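Local coordinates for protein 6-aminohexanoate-cyclic-dimer hydrolase (Arthrobacter sp., PDB 3A2Q) that hydrolyses one amide bond of the cyclic dimer of 6-aminohexanoate, a nylon-6 by-product, to give the linear dimer, at residues A[364-369]-A[428-433]. The protein carries 1 engineered substitution. Sequence-based numbering, arbitrary orientation.
Sequences DELRYY and FNVSGQ
Leu366 and Val430 bring the two backbones closest, with CA atoms 6.0 Å apart, where the middle of helix 356-378 passes the last turn of the short helix 427-431. From the short helix, Val430 does nearly all the touching, and does it with one methyl. Its CG1 lies anti to the backbone N (chi1 175°), which sends that branch into the angle between Leu366 and Tyr369, about one helical turn apart. There CG1 sits 3.2 Å from the carbonyl O of Leu366, a close fit against the main chain of the longer helix. The same methyl meets the Tyr369 ring at its edge, near the ring plane, 3.8 Å from CD2. The tyrosine side chain sets off toward the short helix, crosses the valine at about a right angle, and ends in a hydroxyl hydrogen-bonded to the carbonyl of Ala302; Phe308 of helix 308-331 meets the ring and also touches Val430.

Beside this apolar patch, a water links the segments. It accepts from Arg367 NH1 at 3.0 Å. Its own proton goes to Val430 O, 2.7 Å away.

Past Val430 the short helix stops at Gly432, whose positive phi (83°) turns the chain toward strand 435-442. Ser431 OG gives a 2.6 Å bond to Gln433 OE1, closing that turn through side chains. In this amidase-family chain the contact lies away from the catalytic residues, the Leu366 side chain about 11 Å from a bound 6-aminohexanoate, though neighbouring Asn429 ND2 bonds Asp170 of the ligand pocket. No direct hydrogen bond joins the segments: their contact rests on van der Waals packing of Val430 CG1, while the water and Arg191 NH2 together serve Val430 O near the end of helix 427-431.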
loop_
_atom_site.group_PDB
_atom_site.type_symbol
_atom_site.label_atom_id
_atom_site.label_comp_id
_atom_site.label_asym_id
_atom_site.label_seq_id
_atom_site.Cartn_x
_atom_site.Cartn_y
_atom_site.Cartn_z
ATOM N N ASP A 364 21.532 -10.234 -4.260
ATOM C CA ASP A 364 21.491 -11.584 -4.815
ATOM C C ASP A 364 20.638 -12.494 -3.939
ATOM O O ASP A 364 19.910 -13.346 -4.444
ATOM C CB ASP A 364 22.897 -12.182 -4.923
ATOM C CG ASP A 364 23.651 -11.696 -6.146
ATOM O OD1 ASP A 364 23.056 -10.971 -6.971
ATOM O OD2 ASP A 364 24.840 -12.054 -6.282
ATOM N N GLU A 365 20.736 -12.324 -2.624
ATOM C CA GLU A 365 19.954 -13.147 -1.702
ATOM C C GLU A 365 18.460 -12.950 -1.938
ATOM O O GLU A 365 17.676 -13.888 -1.803
ATOM C CB GLU A 365 20.301 -12.814 -0.245
ATOM C CG GLU A 365 21.623 -13.419 0.226
ATOM C CD GLU A 365 21.736 -14.904 -0.096
ATOM O OE1 GLU A 365 20.838 -15.676 0.300
ATOM O OE2 GLU A 365 22.721 -15.303 -0.749
ATOM N N LEU A 366 18.070 -11.730 -2.288
ATOM C CA LEU A 366 16.666 -11.451 -2.556
ATOM C C LEU A 366 16.228 -12.176 -3.827
ATOM O O LEU A 366 15.149 -12.769 -3.866
ATOM C CB LEU A 366 16.426 -9.946 -2.715
ATOM C CG LEU A 366 16.728 -9.036 -1.518
ATOM C CD1 LEU A 366 16.132 -7.667 -1.786
ATOM C CD2 LEU A 366 16.145 -9.616 -0.245
ATOM N N ARG A 367 17.066 -12.134 -4.862
ATOM C CA ARG A 367 16.725 -12.792 -6.120
ATOM C C ARG A 367 16.599 -14.296 -5.901
ATOM O O ARG A 367 15.695 -14.931 -6.431
ATOM C CB ARG A 367 17.785 -12.518 -7.201
ATOM C CG ARG A 367 18.128 -11.048 -7.418
ATOM C CD ARG A 367 16.896 -10.150 -7.460
ATOM N NE ARG A 367 17.267 -8.775 -7.784
ATOM C CZ ARG A 367 16.611 -7.694 -7.370
ATOM N NH1 ARG A 367 15.533 -7.816 -6.602
ATOM N NH2 ARG A 367 17.035 -6.490 -7.728
ATOM N N TYR A 368 17.508 -14.866 -5.118
ATOM C CA TYR A 368 17.453 -16.298 -4.866
ATOM C C TYR A 368 16.186 -16.674 -4.115
ATOM O O TYR A 368 15.547 -17.670 -4.440
ATOM C CB TYR A 368 18.696 -16.765 -4.099
ATOM C CG TYR A 368 19.841 -17.166 -5.013
ATOM C CD1 TYR A 368 19.658 -18.138 -5.996
ATOM C CD2 TYR A 368 21.102 -16.571 -4.905
ATOM C CE1 TYR A 368 20.694 -18.510 -6.854
ATOM C CE2 TYR A 368 22.152 -16.938 -5.762
ATOM C CZ TYR A 368 21.936 -17.908 -6.734
ATOM O OH TYR A 368 22.947 -18.279 -7.595
ATOM N N TYR A 369 15.809 -15.871 -3.125
ATOM C CA TYR A 369 14.602 -16.162 -2.361
ATOM C C TYR A 369 13.385 -16.048 -3.274
ATOM O O TYR A 369 12.486 -16.890 -3.233
ATOM C CB TYR A 369 14.463 -15.195 -1.190
ATOM C CG TYR A 369 13.300 -15.540 -0.297
ATOM C CD1 TYR A 369 13.354 -16.644 0.559
ATOM C CD2 TYR A 369 12.127 -14.792 -0.336
ATOM C CE1 TYR A 369 12.258 -16.992 1.355
ATOM C CE2 TYR A 369 11.029 -15.128 0.453
ATOM C CZ TYR A 369 11.099 -16.227 1.295
ATOM O OH TYR A 369 10.007 -16.549 2.070
ATOM N N PHE A 428 6.341 -11.262 -0.696
ATOM C CA PHE A 428 5.922 -10.948 -2.053
ATOM C C PHE A 428 6.490 -9.656 -2.613
ATOM O O PHE A 428 6.378 -9.394 -3.811
ATOM C CB PHE A 428 4.399 -11.023 -2.104
ATOM C CG PHE A 428 3.888 -12.313 -1.542
ATOM C CD1 PHE A 428 4.180 -13.517 -2.188
ATOM C CD2 PHE A 428 3.299 -12.357 -0.283
ATOM C CE1 PHE A 428 3.909 -14.741 -1.583
ATOM C CE2 PHE A 428 3.024 -13.579 0.332
ATOM C CZ PHE A 428 3.332 -14.774 -0.319
ATOM N N ASN A 429 7.103 -8.849 -1.750
ATOM C CA ASN A 429 7.774 -7.647 -2.222
ATOM C C ASN A 429 9.072 -8.199 -2.796
ATOM O O ASN A 429 9.590 -7.698 -3.786
ATOM C CB ASN A 429 8.134 -6.692 -1.079
ATOM C CG ASN A 429 6.939 -5.977 -0.528
ATOM O OD1 ASN A 429 6.319 -6.433 0.430
ATOM N ND2 ASN A 429 6.591 -4.851 -1.142
ATOM N N VAL A 430 9.600 -9.242 -2.159
ATOM C CA VAL A 430 10.839 -9.844 -2.641
ATOM C C VAL A 430 10.628 -10.614 -3.941
ATOM O O VAL A 430 11.440 -10.510 -4.852
ATOM C CB VAL A 430 11.469 -10.778 -1.590
ATOM C CG1 VAL A 430 12.687 -11.483 -2.179
ATOM C CG2 VAL A 430 11.879 -9.966 -0.370
ATOM N N SER A 431 9.539 -11.376 -4.042
ATOM C CA SER A 431 9.283 -12.137 -5.264
ATOM C C SER A 431 8.727 -11.255 -6.378
ATOM O O SER A 431 8.874 -11.577 -7.556
ATOM C CB SER A 431 8.302 -13.285 -4.998
ATOM O OG SER A 431 7.000 -12.785 -4.776
ATOM N N GLY A 432 8.076 -10.154 -6.006
ATOM C CA GLY A 432 7.518 -9.254 -7.002
ATOM C C GLY A 432 6.152 -9.674 -7.525
ATOM O O GLY A 432 5.631 -9.063 -8.457
ATOM N N GLN A 433 5.564 -10.710 -6.931
ATOM C CA GLN A 433 4.256 -11.188 -7.369
ATOM C C GLN A 433 3.120 -10.271 -6.959
ATOM O O GLN A 433 3.174 -9.627 -5.913
ATOM C CB GLN A 433 3.992 -12.581 -6.813
ATOM C CG GLN A 433 4.919 -13.632 -7.362
ATOM C CD GLN A 433 4.948 -14.865 -6.492
ATOM O OE1 GLN A 433 5.413 -14.821 -5.356
ATOM N NE2 GLN A 433 4.449 -15.971 -7.017
HETATM O O HOH W 1 13.756 -10.232 -6.248
#